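Local atomic coordinates of probable leucine/isoleucine/valine-binding protein (Rhodopirellula baltica, PDB entry 4KV7), a protein that probably binds a small ligand such as leucine, isoleucine or valine as a periplasmic binding protein, although its true ligand is unproven. Residues Val93-Pro96 / Thr97-Ala101; Lys231-Arg234 / Met235-Asn239; Phe276-Leu280 / Pro281-Glu285. The protein carries 1 engineered substitution. All coordinates share one frame; numbering follows the deposited sequence. Where two conformers were deposited one is given.

Contact 1. Residues Val93-Pro96 / Thr97-Ala101; sequences VGTP and TAITA. With FMT (formic acid), chain B.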
loop_
_atom_site.group_PDB
_atom_site.type_symbol
_atom_site.label_atom_id
_atom_site.label_comp_id
_atom_site.label_asym_id
_atom_site.label_seq_id
_atom_site.Cartn_x
_atom_site.Cartn_y
_atom_site.Cartn_z
ATOM N N VAL A 93 -4.680 1.550 6.259
ATOM C CA VAL A 93 -4.106 2.462 5.274
ATOM C C VAL A 93 -3.375 3.640 5.916
ATOM O O VAL A 93 -3.948 4.358 6.737
ATOM C CB VAL A 93 -5.232 3.008 4.354
ATOM C CG1 VAL A 93 -4.795 4.248 3.586
ATOM C CG2 VAL A 93 -5.695 1.922 3.407
ATOM N N GLY A 94 -2.119 3.842 5.520
ATOM C CA GLY A 94 -1.477 5.136 5.667
ATOM C C GLY A 94 -0.322 5.255 6.637
ATOM O O GLY A 94 -0.195 4.495 7.596
ATOM N N THR A 95 0.516 6.252 6.376
ATOM C CA THR A 95 1.702 6.526 7.178
ATOM C C THR A 95 1.439 7.394 8.417
ATOM O O THR A 95 1.743 6.961 9.528
ATOM C CB THR A 95 2.831 7.103 6.294
ATOM O OG1 THR A 95 3.197 6.127 5.304
ATOM C CG2 THR A 95 4.040 7.492 7.122
ATOM N N PRO A 96 0.868 8.605 8.249
ATOM C CA PRO A 96 0.606 9.362 9.479
ATOM C C PRO A 96 -0.383 8.645 10.408
ATOM O O PRO A 96 -0.277 8.769 11.633
ATOM C CB PRO A 96 0.029 10.690 8.963
ATOM C CG PRO A 96 -0.427 10.394 7.545
ATOM C CD PRO A 96 0.544 9.390 7.041
ATOM N N THR A 97 -1.315 7.897 9.830
ATOM C CA THR A 97 -2.224 7.069 10.614
ATOM C C THR A 97 -1.455 5.947 11.337
ATOM O O THR A 97 -1.622 5.759 12.547
ATOM C CB THR A 97 -3.312 6.500 9.726
ATOM O OG1 THR A 97 -2.663 5.936 8.581
ATOM C CG2 THR A 97 -4.293 7.591 9.278
ATOM N N ALA A 98 -0.593 5.216 10.631
ATOM C CA ALA A 98 0.210 4.167 11.270
ATOM C C ALA A 98 1.074 4.722 12.395
ATOM O O ALA A 98 1.252 4.077 13.428
ATOM C CB ALA A 98 1.082 3.441 10.253
ATOM N N ILE A 99 1.627 5.910 12.205
ATOM C CA ILE A 99 2.498 6.480 13.219
ATOM C C ILE A 99 1.727 6.725 14.529
ATOM O O ILE A 99 2.264 6.541 15.626
ATOM C CB ILE A 99 3.228 7.715 12.667
ATOM C CG1 ILE A 99 4.306 7.254 11.676
ATOM C CG2 ILE A 99 3.831 8.540 13.790
ATOM C CD1 ILE A 99 4.875 8.358 10.812
ATOM N N THR A 100 0.458 7.104 14.410
ATOM C CA THR A 100 -0.440 7.199 15.559
ATOM C C THR A 100 -0.862 5.820 16.099
ATOM O O THR A 100 -0.956 5.613 17.317
ATOM C CB THR A 100 -1.679 8.024 15.171
ATOM O OG1 THR A 100 -1.265 9.359 14.850
ATOM C CG2 THR A 100 -2.714 8.051 16.292
ATOM N N ALA A 101 -1.112 4.878 15.196
ATOM C CA ALA A 101 -1.651 3.585 15.580
ATOM C C ALA A 101 -0.640 2.675 16.261
ATOM O O ALA A 101 -0.977 1.943 17.194
ATOM C CB ALA A 101 -2.210 2.896 14.366
HETATM C C FMT B . 0.762 6.833 3.032
HETATM O O1 FMT B . 1.647 5.989 3.230
HETATM O O2 FMT B . 0.208 7.509 3.909
#
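Thr97 reaches back along the chain and puts its hydroxyl on the carbonyl of Val93: OG1 lies 2.7 Å from Val93 O and donates to it. The rotation about CA-CB explains this, since OG1 sits between the backbone N and the carbonyl carbon (chi1 49°), facing the loop that leads into the helix. Beside it, Gly94 holds the N-cap position. Its O takes the N-H of Ala98 at 3.1 Å, a bent bond whose donor stands above the carbonyl plane, while the methyl of Ala98 also presses on that oxygen. Around Val93, Gly94 and Thr97 the packing is therefore tight and buried.

The opposite character is found at Pro96, Ile99 and Thr100. Pro96 O receives two weak bonds from Thr100, through N at 3.3 Å and through OG1 at 3.4 Å. The exposed Ile99 lies alongside Thr95, CD1 coming within 3.9 Å of Thr95 CG2.

Thr95 turns its polar branch to a formic acid molecule, probably from the crystallisation liquor. Thr95 N donates to its O2 at 2.8 Å, with an N-H...O angle of 163°, and Thr95 OG1, also hydrogen-bonded to Thr117 OG1, to its O1 at 2.6 Å. Tyr68 and Tyr138 hydrogen-bond to the same molecule; if it is present as formate, the helix start would probably favour its charge, an arrangement reminiscent of how amino-acid-binding relatives take up a ligand carboxylate.

The turn links strand 89-90 to helix 95-107 in a beta-alpha-beta unit completed by strand 112-113. Helix 70-81 packs on Thr97, Thr100 and Ala101, and helix 167-183 meets Thr95, Pro96 and Ile99.

Contact 2. Residues Lys231-Arg234 / Met235-Asn239; sequences KLIR and MARMN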
loop_
_atom_site.group_PDB
_atom_site.type_symbol
_atom_site.label_atom_id
_atom_site.label_comp_id
_atom_site.label_asym_id
_atom_site.label_seq_id
_atom_site.Cartn_x
_atom_site.Cartn_y
_atom_site.Cartn_z
ATOM N N LYS A 231 -5.630 15.901 -9.928
ATOM C CA LYS A 231 -5.750 17.329 -10.132
ATOM C C LYS A 231 -4.430 17.957 -10.566
ATOM O O LYS A 231 -4.399 18.813 -11.436
ATOM C CB LYS A 231 -6.272 18.009 -8.870
ATOM C CG LYS A 231 -6.463 19.498 -9.056
ATOM C CD LYS A 231 -7.261 20.124 -7.949
ATOM C CE LYS A 231 -7.293 21.628 -8.099
ATOM N NZ LYS A 231 -7.882 22.254 -6.892
ATOM N N LEU A 232 -3.339 17.531 -9.948
ATOM C CA LEU A 232 -2.018 18.018 -10.313
ATOM C C LEU A 232 -1.728 17.731 -11.791
ATOM O O LEU A 232 -1.264 18.603 -12.522
ATOM C CB LEU A 232 -0.977 17.376 -9.393
ATOM C CG LEU A 232 0.492 17.809 -9.493
ATOM C CD1 LEU A 232 1.190 17.184 -10.687
ATOM C CD2 LEU A 232 0.647 19.322 -9.496
ATOM N N ILE A 233 -1.986 16.503 -12.224
ATOM C CA ILE A 233 -1.729 16.127 -13.611
ATOM C C ILE A 233 -2.584 16.926 -14.591
ATOM O O ILE A 233 -2.079 17.405 -15.613
ATOM C CB ILE A 233 -1.896 14.627 -13.820
ATOM C CG1 ILE A 233 -0.743 13.905 -13.119
ATOM C CG2 ILE A 233 -1.915 14.285 -15.310
ATOM C CD1 ILE A 233 -0.970 12.431 -12.927
ATOM N N ARG A 234 -3.866 17.100 -14.275
ATOM C CA ARG A 234 -4.742 17.906 -15.117
ATOM C C ARG A 234 -4.228 19.332 -15.223
ATOM O O ARG A 234 -4.188 19.912 -16.309
ATOM C CB ARG A 234 -6.169 17.930 -14.559
ATOM C CG ARG A 234 -6.963 16.667 -14.827
ATOM C CD ARG A 234 -8.447 16.860 -14.539
ATOM N NE ARG A 234 -9.188 15.609 -14.695
ATOM C CZ ARG A 234 -9.671 15.160 -15.849
ATOM N NH1 ARG A 234 -9.502 15.857 -16.967
ATOM N NH2 ARG A 234 -10.329 14.006 -15.885
HETATM N N MSE A 235 -3.844 19.900 -14.084
HETATM C CA MSE A 235 -3.376 21.281 -14.046
HETATM C C MSE A 235 -2.026 21.470 -14.710
HETATM O O MSE A 235 -1.778 22.495 -15.346
HETATM C CB MSE A 235 -3.328 21.782 -12.612
HETATM C CG MSE A 235 -4.700 22.017 -12.042
HETATM SE SE MSE A 235 -4.656 22.981 -10.362
HETATM C CE MSE A 235 -2.989 23.883 -10.558
ATOM N N ALA A 236 -1.150 20.490 -14.553
ATOM C CA ALA A 236 0.137 20.530 -15.230
ATOM C C ALA A 236 -0.085 20.636 -16.733
ATOM O O ALA A 236 0.489 21.499 -17.390
ATOM C CB ALA A 236 0.938 19.285 -14.896
ATOM N N ARG A 237 -0.937 19.768 -17.271
ATOM C CA ARG A 237 -1.161 19.741 -18.711
ATOM C C ARG A 237 -1.823 21.043 -19.201
ATOM O O ARG A 237 -1.542 21.509 -20.307
ATOM C CB ARG A 237 -1.932 18.472 -19.125
ATOM C CG ARG A 237 -1.256 17.156 -18.665
ATOM C CD ARG A 237 -1.678 15.935 -19.498
ATOM N NE ARG A 237 -1.415 14.662 -18.820
ATOM C CZ ARG A 237 -0.251 14.015 -18.847
ATOM N NH1 ARG A 237 -0.115 12.864 -18.202
ATOM N NH2 ARG A 237 0.779 14.518 -19.514
HETATM N N MSE A 238 -2.661 21.651 -18.360
HETATM C CA MSE A 238 -3.267 22.949 -18.667
HETATM C C MSE A 238 -2.233 24.074 -18.623
HETATM O O MSE A 238 -2.370 25.078 -19.318
HETATM C CB MSE A 238 -4.400 23.272 -17.685
HETATM C CG MSE A 238 -5.571 22.299 -17.716
HETATM SE SE MSE A 238 -6.743 22.510 -19.249
HETATM C CE MSE A 238 -7.319 24.337 -18.904
ATOM N N ASN A 239 -1.210 23.897 -17.789
ATOM C CA ASN A 239 -0.137 24.876 -17.631
ATOM C C ASN A 239 1.065 24.597 -18.529
ATOM O O ASN A 239 2.171 25.084 -18.266
ATOM C CB ASN A 239 0.327 24.952 -16.170
ATOM C CG ASN A 239 -0.576 25.818 -15.311
ATOM O OD1 ASN A 239 -1.559 25.343 -14.743
ATOM N ND2 ASN A 239 -0.243 27.098 -15.208
#
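Met235, modelled as selenomethionine, folds back over Lys231 one turn earlier in the helix. Starting at CB, the chain rests 3.4 Å from Lys231 O, the same oxygen that accepts Met235 N at 2.9 Å. CG stays close to it, at 3.3 Å from Lys231 O, because it lies beside its own backbone N (chi1 -72°). The selenium then meets the aliphatic stem of the lysine, SE approaching Lys231 CE to 3.7 Å and Lys231 CG to 4.1 Å as the two side chains cross obliquely. Beyond it the chain bends and the terminal methyl leads away; the side chain as a whole also touches Val203, Glu204 and Leu207.

A second pair lies side by side on another flank. Ile233 CG2 sits against the guanidinium of Arg237, 3.6 Å from its NE, while the hydrogen bonds of that group go to Asn242 and Leu263. The lysine likewise carries NZ outward to Ser201 and Glu204, the latter in a salt bridge.

Lys231 thus lends its aliphatic stem to the selenium, whereas Arg237 lays its guanidinium against Ile233 CG2, so the side-chain pairs touch by van der Waals contact, and the charges find their partners outside the segment.

Contact 3. Residues Phe276-Leu280 / Pro281-Glu285; sequences FDSDL and PLVRE
Leu280 and Val283 are the residues most buried by this turn, with Asp279 and Arg284 forming its outer edge. Leu280 holds the N-cap position of helix 281-293. Its carbonyl starts the helix: Leu280 O accepts Arg284 N at 3.0 Å, nearly along the C=O axis, with an N-H...O angle of 163°. Its side chain leans on the first residue of the helix, CB standing 3.7 Å from Pro281 CD.

CB of Val283 is directed toward the loop, and the two methyls beyond it have different surroundings. CG1, set anti to the backbone N (chi1 180°), lies against two carbonyl oxygens, at 3.3 Å from Phe276 O and 3.4 Å from Ser278 O. Those oxygens are satisfied from elsewhere, for Arg287, a turn further on, donates to both through NH1. The other methyl, CG2, faces carbon, meeting Ser278 CB at 4.1 Å and Leu280 CB at 4.2 Å.

At the outer edge, Arg284 lays its bent chain over the backbone of Asp279. CD comes within 3.5 Å of Asp279 O, and the same oxygen lies over one face of the guanidinium group. Leu280 O also lies near CG of Arg284.

Behind the cap, Ser278 OG accepts Leu280 N at 3.0 Å in a nearly straight bond, which defines an ST turn just ahead of the helix. Around it, Phe276 meets the ring of Phe301, and Leu282 packs on helix 301-319. The arrangement is a helix N-terminus entered through an ST turn, with proline in the first turn, where its missing N-H costs no helical bond; here it ends the loop that follows strand 268-271.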
loop_
_atom_site.group_PDB
_atom_site.type_symbol
_atom_site.label_atom_id
_atom_site.label_comp_id
_atom_site.label_asym_id
_atom_site.label_seq_id
_atom_site.Cartn_x
_atom_site.Cartn_y
_atom_site.Cartn_z
ATOM N N PHE A 276 -3.054 -7.674 -11.432
ATOM C CA PHE A 276 -4.245 -8.478 -11.159
ATOM C C PHE A 276 -4.744 -9.263 -12.364
ATOM O O PHE A 276 -5.600 -10.138 -12.216
ATOM C CB PHE A 276 -5.364 -7.634 -10.539
ATOM C CG PHE A 276 -5.688 -6.378 -11.299
ATOM C CD1 PHE A 276 -6.463 -6.426 -12.443
ATOM C CD2 PHE A 276 -5.239 -5.142 -10.844
ATOM C CE1 PHE A 276 -6.785 -5.264 -13.123
ATOM C CE2 PHE A 276 -5.552 -3.983 -11.523
ATOM C CZ PHE A 276 -6.329 -4.040 -12.660
ATOM N N ASP A 277 -4.187 -8.985 -13.543
ATOM C CA ASP A 277 -4.496 -9.769 -14.731
ATOM C C ASP A 277 -3.491 -10.905 -14.961
ATOM O O ASP A 277 -3.626 -11.663 -15.926
ATOM C CB ASP A 277 -4.569 -8.878 -15.979
ATOM C CG ASP A 277 -5.793 -7.967 -15.984
ATOM O OD1 ASP A 277 -6.825 -8.328 -15.381
ATOM O OD2 ASP A 277 -5.728 -6.888 -16.613
ATOM N N SER A 278 -2.496 -11.025 -14.084
ATOM C CA SER A 278 -1.449 -12.054 -14.195
ATOM C C SER A 278 -2.005 -13.462 -14.053
ATOM O O SER A 278 -3.044 -13.663 -13.418
ATOM C CB SER A 278 -0.397 -11.848 -13.094
ATOM O OG SER A 278 0.549 -12.913 -13.072
ATOM N N ASP A 279 -1.299 -14.444 -14.601
ATOM C CA ASP A 279 -1.737 -15.818 -14.418
ATOM C C ASP A 279 -0.926 -16.550 -13.353
ATOM O O ASP A 279 -1.006 -17.765 -13.228
ATOM C CB ASP A 279 -1.760 -16.554 -15.750
ATOM C CG ASP A 279 -2.714 -15.913 -16.735
ATOM O OD1 ASP A 279 -3.778 -15.414 -16.292
ATOM O OD2 ASP A 279 -2.401 -15.898 -17.941
ATOM N N LEU A 280 -0.183 -15.786 -12.553
ATOM C CA LEU A 280 0.476 -16.354 -11.376
ATOM C C LEU A 280 -0.593 -17.035 -10.527
ATOM O O LEU A 280 -1.700 -16.500 -10.386
ATOM C CB LEU A 280 1.151 -15.256 -10.554
ATOM C CG LEU A 280 2.462 -14.703 -11.101
ATOM C CD1 LEU A 280 2.818 -13.416 -10.368
ATOM C CD2 LEU A 280 3.574 -15.729 -10.957
ATOM N N PRO A 281 -0.274 -18.195 -9.932
ATOM C CA PRO A 281 -1.308 -18.943 -9.197
ATOM C C PRO A 281 -2.040 -18.125 -8.130
ATOM O O PRO A 281 -3.261 -18.230 -8.018
ATOM C CB PRO A 281 -0.523 -20.101 -8.567
ATOM C CG PRO A 281 0.612 -20.321 -9.516
ATOM C CD PRO A 281 0.995 -18.945 -10.012
ATOM N N LEU A 282 -1.327 -17.309 -7.366
ATOM C CA LEU A 282 -1.982 -16.492 -6.345
ATOM C C LEU A 282 -2.974 -15.529 -6.965
ATOM O O LEU A 282 -4.061 -15.305 -6.422
ATOM C CB LEU A 282 -0.967 -15.693 -5.524
ATOM C CG LEU A 282 -1.560 -14.786 -4.431
ATOM C CD1 LEU A 282 -0.594 -14.664 -3.295
ATOM C CD2 LEU A 282 -1.931 -13.375 -4.932
ATOM N N VAL A 283 -2.590 -14.928 -8.085
ATOM C CA VAL A 283 -3.454 -13.942 -8.721
ATOM C C VAL A 283 -4.711 -14.588 -9.285
ATOM O O VAL A 283 -5.793 -14.012 -9.185
ATOM C CB VAL A 283 -2.710 -13.113 -9.780
ATOM C CG1 VAL A 283 -3.650 -12.109 -10.413
ATOM C CG2 VAL A 283 -1.523 -12.395 -9.151
ATOM N N ARG A 284 -4.594 -15.785 -9.848
ATOM C CA ARG A 284 -5.780 -16.498 -10.316
ATOM C C ARG A 284 -6.713 -16.803 -9.143
ATOM O O ARG A 284 -7.935 -16.696 -9.258
ATOM C CB ARG A 284 -5.395 -17.787 -11.044
ATOM C CG ARG A 284 -4.473 -17.558 -12.222
ATOM C CD ARG A 284 -4.297 -18.814 -13.050
ATOM N NE ARG A 284 -3.780 -19.944 -12.276
ATOM C CZ ARG A 284 -3.055 -20.941 -12.788
ATOM N NH1 ARG A 284 -2.740 -20.954 -14.073
ATOM N NH2 ARG A 284 -2.644 -21.937 -12.016
ATOM N N GLU A 285 -6.127 -17.151 -8.002
ATOM C CA GLU A 285 -6.885 -17.416 -6.783
ATOM C C GLU A 285 -7.570 -16.150 -6.256
ATOM O O GLU A 285 -8.712 -16.188 -5.802
ATOM C CB GLU A 285 -5.972 -18.059 -5.727
ATOM C CG GLU A 285 -5.636 -19.524 -6.046
ATOM C CD GLU A 285 -4.378 -20.046 -5.359
ATOM O OE1 GLU A 285 -3.675 -19.282 -4.676
ATOM O OE2 GLU A 285 -4.087 -21.246 -5.519
#

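From the N terminus, contact 1 comes first, at the start of helix 95-107, then contact 2 at the end of helix 226-238, and finally contact 3 where helix 281-293 begins. Each is a continuous piece of chain that closes a local turn, so the three run in series and none nests in or crosses another. Contact 1 lies in the crossover between strands 89-90 and 112-113 of the three-stranded parallel sheet, contact 2 in a crossover of the seven-stranded mixed sheet, and contact 3 in the passage from strand 268-271 of that sheet into helix 281-293, which packs on helix 301-319. They do not touch: nearest atoms are about 16 Å apart between contacts 1 and 3, and about 17 Å between contacts 2 and 3.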